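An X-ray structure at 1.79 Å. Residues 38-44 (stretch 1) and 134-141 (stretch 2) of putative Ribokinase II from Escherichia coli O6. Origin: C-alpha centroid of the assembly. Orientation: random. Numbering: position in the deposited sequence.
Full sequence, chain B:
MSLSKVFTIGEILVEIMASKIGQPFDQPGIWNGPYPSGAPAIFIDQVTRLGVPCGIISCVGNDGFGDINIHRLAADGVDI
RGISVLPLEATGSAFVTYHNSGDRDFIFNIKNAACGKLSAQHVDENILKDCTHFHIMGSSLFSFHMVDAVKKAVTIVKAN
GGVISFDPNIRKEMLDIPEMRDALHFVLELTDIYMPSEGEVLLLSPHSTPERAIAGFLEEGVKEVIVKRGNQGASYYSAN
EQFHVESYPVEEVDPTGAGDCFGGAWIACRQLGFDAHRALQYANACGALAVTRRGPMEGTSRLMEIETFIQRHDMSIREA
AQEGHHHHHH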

ATOM      1  N   GLY B  38      -2.746   4.792 -13.171  1.00 17.51           N
ATOM      2  CA  GLY B  38      -1.646   4.047 -13.759  1.00 17.18           C
ATOM      3  C   GLY B  38      -1.489   4.488 -15.204  1.00 20.32           C
ATOM      4  O   GLY B  38      -2.398   4.305 -16.016  1.00 18.87           O
ATOM      5  N   ALA B  39      -0.334   5.069 -15.522  1.00 19.21           N
ATOM      6  CA  ALA B  39      -0.053   5.567 -16.862  1.00 18.62           C
ATOM      7  C   ALA B  39      -0.571   4.663 -17.983  1.00 18.75           C
ATOM      8  O   ALA B  39      -1.328   5.116 -18.842  1.00 18.82           O
ATOM      9  CB  ALA B  39       1.460   5.808 -17.030  1.00 18.56           C
ATOM     10  N   PRO B  40      -0.175   3.380 -17.994  1.00 17.44           N
ATOM     11  CA  PRO B  40      -0.657   2.496 -19.062  1.00 17.01           C
ATOM     12  C   PRO B  40      -2.182   2.390 -19.100  1.00 17.74           C
ATOM     13  O   PRO B  40      -2.779   2.358 -20.179  1.00 14.69           O
ATOM     14  CB  PRO B  40      -0.001   1.155 -18.729  1.00 19.45           C
ATOM     15  CG  PRO B  40       1.263   1.558 -18.017  1.00 17.18           C
ATOM     16  CD  PRO B  40       0.781   2.673 -17.122  1.00 19.05           C
ATOM     17  N   ALA B  41      -2.803   2.337 -17.921  1.00 17.34           N
ATOM     18  CA  ALA B  41      -4.257   2.222 -17.828  1.00 16.85           C
ATOM     19  C   ALA B  41      -4.963   3.467 -18.357  1.00 17.35           C
ATOM     20  O   ALA B  41      -5.971   3.365 -19.055  1.00 18.54           O
ATOM     21  CB  ALA B  41      -4.675   1.955 -16.382  1.00 16.29           C
ATOM     22  N   ILE B  42      -4.445   4.641 -18.017  1.00 16.46           N
ATOM     23  CA  ILE B  42      -5.044   5.880 -18.492  1.00 16.85           C
ATOM     24  C   ILE B  42      -4.854   5.989 -20.008  1.00 15.59           C
ATOM     25  O   ILE B  42      -5.765   6.399 -20.730  1.00 15.06           O
ATOM     26  CB  ILE B  42      -4.423   7.100 -17.783  1.00 14.61           C
ATOM     27  CG1 ILE B  42      -4.575   6.943 -16.269  1.00 15.01           C
ATOM     28  CG2 ILE B  42      -5.112   8.374 -18.248  1.00 14.56           C
ATOM     29  CD1 ILE B  42      -3.800   7.950 -15.464  1.00 16.71           C
ATOM     30  N   PHE B  43      -3.672   5.616 -20.486  1.00 15.93           N
ATOM     31  CA  PHE B  43      -3.385   5.649 -21.918  1.00 15.61           C
ATOM     32  C   PHE B  43      -4.412   4.794 -22.653  1.00 15.81           C
ATOM     33  O   PHE B  43      -5.082   5.255 -23.580  1.00 15.08           O
ATOM     34  CB  PHE B  43      -1.986   5.075 -22.202  1.00 16.48           C
ATOM     35  CG  PHE B  43      -1.700   4.840 -23.671  1.00 16.04           C
ATOM     36  CD1 PHE B  43      -1.206   5.865 -24.475  1.00 20.52           C
ATOM     37  CD2 PHE B  43      -1.919   3.589 -24.247  1.00 17.26           C
ATOM     38  CE1 PHE B  43      -0.931   5.653 -25.829  1.00 17.62           C
ATOM     39  CE2 PHE B  43      -1.651   3.359 -25.604  1.00 16.81           C
ATOM     40  CZ  PHE B  43      -1.156   4.393 -26.394  1.00 19.35           C
ATOM     41  N   ILE B  44      -4.526   3.542 -22.229  1.00 15.04           N
ATOM     42  CA  ILE B  44      -5.439   2.603 -22.863  1.00 16.50           C
ATOM     43  C   ILE B  44      -6.903   2.989 -22.716  1.00 15.52           C
ATOM     44  O   ILE B  44      -7.714   2.682 -23.586  1.00 16.92           O
ATOM     45  CB  ILE B  44      -5.212   1.163 -22.329  1.00 16.58           C
ATOM     46  CG1 ILE B  44      -5.452   0.166 -23.457  1.00 18.06           C
ATOM     47  CG2 ILE B  44      -6.125   0.865 -21.156  1.00 16.45           C
ATOM     48  CD1 ILE B  44      -4.462   0.303 -24.584  1.00 17.11           C
TER
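Stretch 2 134-141: FHIMGSSL

A strand that packs across a helix commonly presents alternate side chains to it, and the segment 134-141 of this putative ribokinase illustrates the rule with few contacts. Residues 134-137 are the last part of a β-strand, with phi between -121° and -102° and psi between 121° and 133°, and residues 138-140 turn off it as a short 3-10 segment. The strand runs against the first turns of the helix 39-44, the two N-to-C directions making an angle of 142°, so that the pair is roughly antiparallel. The axes approach to 9.0 Å, and side chains fill the space between them. No hydrogen bond crosses between the stretches.

Phe134 opens the segment with its CA-to-CB bond directed away from the helix, and it makes no contact. His135 points toward it. With chi1 at -179° (t), its imidazole lies against the phenyl ring of Phe43, itself t at chi1, in an offset stack: the centroids are 3.9 Å apart, the planes are inclined by only 10°, and Phe43 CZ comes within 3.4 Å of His135 CG. Each ring thus covers a face of the other, while His135 ND1 is satisfied by a hydrogen bond elsewhere in the structure. Ile136 again points away, as the alternation of an extended strand requires.

Met137, present as selenomethionine, returns to the helix side and has the largest covered area of the segment, 71 Å². Met137 CA lies 6.3 Å from Pro40 CA, the nearest match in backbone register. The side chain, m, m, t through chi3, reaches along the helix surface: its CG packs 4.0 Å from Ala39 CB and 3.7 Å from Pro40 CG, whereas its terminal CE comes within 3.3 Å of Phe43 CB and 3.7 Å of Ala39 O. That carbonyl also accepts the helical hydrogen bond from Phe43 N, at 2.9 Å from Ala39 O. One flexible apolar chain therefore touches three residues of the helix.

At Gly138 the chain leaves the extended conformation, phi/psi becoming -59/-25, and contact lapses for one residue. Ser140 N bonds to Met137 O at 3.0 Å, closing the turn. The two serines meet the beginning of the helix: Ser139 OG lies 3.7 Å from Ala39 CB, and Ser140 OG lies 3.7 Å from Pro40 CG. In each case the oxygen meets a carbon, so these are packing contacts; both hydroxyls are hydrogen-bonded elsewhere in the structure. Leu141, whose N bonds to Gly138 O at 3.1 Å, is out of reach of the helix and ends the contact.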

ATOM      1  N   PHE B 134       1.899  -1.706 -30.263  1.00 21.53           N
ATOM      2  CA  PHE B 134       2.179  -1.939 -28.857  1.00 20.02           C
ATOM      3  C   PHE B 134       2.802  -0.679 -28.290  1.00 21.15           C
ATOM      4  O   PHE B 134       3.785  -0.159 -28.830  1.00 21.13           O
ATOM      5  CB  PHE B 134       3.145  -3.114 -28.693  1.00 18.95           C
ATOM      6  CG  PHE B 134       3.256  -3.612 -27.285  1.00 19.78           C
ATOM      7  CD1 PHE B 134       2.220  -4.330 -26.705  1.00 19.64           C
ATOM      8  CD2 PHE B 134       4.404  -3.369 -26.537  1.00 20.89           C
ATOM      9  CE1 PHE B 134       2.321  -4.803 -25.402  1.00 18.83           C
ATOM     10  CE2 PHE B 134       4.517  -3.839 -25.229  1.00 20.90           C
ATOM     11  CZ  PHE B 134       3.475  -4.556 -24.662  1.00 20.61           C
ATOM     12  N   HIS B 135       2.225  -0.192 -27.198  1.00 19.52           N
ATOM     13  CA  HIS B 135       2.710   1.025 -26.569  1.00 20.31           C
ATOM     14  C   HIS B 135       3.380   0.759 -25.228  1.00 19.72           C
ATOM     15  O   HIS B 135       2.854   0.039 -24.382  1.00 19.16           O
ATOM     16  CB  HIS B 135       1.562   2.003 -26.372  1.00 20.10           C
ATOM     17  CG  HIS B 135       1.985   3.289 -25.742  1.00 21.68           C
ATOM     18  ND1 HIS B 135       2.634   4.279 -26.443  1.00 22.92           N
ATOM     19  CD2 HIS B 135       1.910   3.718 -24.461  1.00 23.42           C
ATOM     20  CE1 HIS B 135       2.943   5.265 -25.618  1.00 25.24           C
ATOM     21  NE2 HIS B 135       2.515   4.950 -24.411  1.00 24.97           N
ATOM     22  N   ILE B 136       4.549   1.362 -25.043  1.00 19.03           N
ATOM     23  CA  ILE B 136       5.313   1.189 -23.817  1.00 20.66           C
ATOM     24  C   ILE B 136       5.463   2.488 -23.032  1.00 19.68           C
ATOM     25  O   ILE B 136       5.779   3.529 -23.599  1.00 20.61           O
ATOM     26  CB  ILE B 136       6.724   0.636 -24.127  1.00 19.48           C
ATOM     27  CG1 ILE B 136       6.608  -0.778 -24.695  1.00 21.72           C
ATOM     28  CG2 ILE B 136       7.568   0.607 -22.865  1.00 18.17           C
ATOM     29  CD1 ILE B 136       7.900  -1.284 -25.308  1.00 25.47           C
HETATM   30  N   MSE B 137       5.213   2.409 -21.728  1.00 21.63           N
HETATM   31  CA  MSE B 137       5.352   3.545 -20.819  1.00 22.92           C
HETATM   32  C   MSE B 137       6.672   3.330 -20.072  1.00 23.97           C
HETATM   33  O   MSE B 137       6.853   2.307 -19.414  1.00 22.28           O
HETATM   34  CB  MSE B 137       4.209   3.572 -19.798  1.00 26.28           C
HETATM   35  CG  MSE B 137       2.871   4.010 -20.345  1.00 30.82           C
HETATM   36 SE   MSE B 137       2.950   5.860 -20.869  1.00 42.78          SE
HETATM   37  CE  MSE B 137       1.123   6.063 -21.480  1.00 35.92           C
ATOM     38  N   GLY B 138       7.590   4.284 -20.182  1.00 23.95           N
ATOM     39  CA  GLY B 138       8.861   4.146 -19.494  1.00 25.64           C
ATOM     40  C   GLY B 138       8.698   4.013 -17.989  1.00 25.99           C
ATOM     41  O   GLY B 138       9.547   3.428 -17.310  1.00 26.70           O
ATOM     42  N   SER B 139       7.595   4.540 -17.467  1.00 25.20           N
ATOM     43  CA  SER B 139       7.320   4.485 -16.036  1.00 26.02           C
ATOM     44  C   SER B 139       7.133   3.065 -15.517  1.00 26.67           C
ATOM     45  O   SER B 139       7.097   2.842 -14.309  1.00 27.61           O
ATOM     46  CB  SER B 139       6.069   5.298 -15.716  1.00 27.62           C
ATOM     47  OG  SER B 139       4.942   4.731 -16.362  1.00 27.74           O
ATOM     48  N   SER B 140       7.014   2.109 -16.430  1.00 24.94           N
ATOM     49  CA  SER B 140       6.820   0.717 -16.043  1.00 27.36           C
ATOM     50  C   SER B 140       8.125  -0.048 -15.854  1.00 28.46           C
ATOM     51  O   SER B 140       8.154  -1.077 -15.188  1.00 30.34           O
ATOM     52  CB  SER B 140       5.976  -0.009 -17.094  1.00 27.61           C
ATOM     53  OG  SER B 140       4.743   0.648 -17.300  1.00 29.82           O
ATOM     54  N   LEU B 141       9.203   0.451 -16.443  1.00 30.12           N
ATOM     55  CA  LEU B 141      10.491  -0.231 -16.350  1.00 32.24           C
ATOM     56  C   LEU B 141      11.255   0.106 -15.076  1.00 32.56           C
ATOM     57  O   LEU B 141      12.223   0.862 -15.115  1.00 31.54           O
ATOM     58  CB  LEU B 141      11.338   0.111 -17.576  1.00 32.81           C
ATOM     59  CG  LEU B 141      10.659  -0.193 -18.916  1.00 35.09           C
ATOM     60  CD1 LEU B 141      11.562   0.217 -20.071  1.00 36.24           C
ATOM     61  CD2 LEU B 141      10.331  -1.675 -18.983  1.00 35.22           C
TER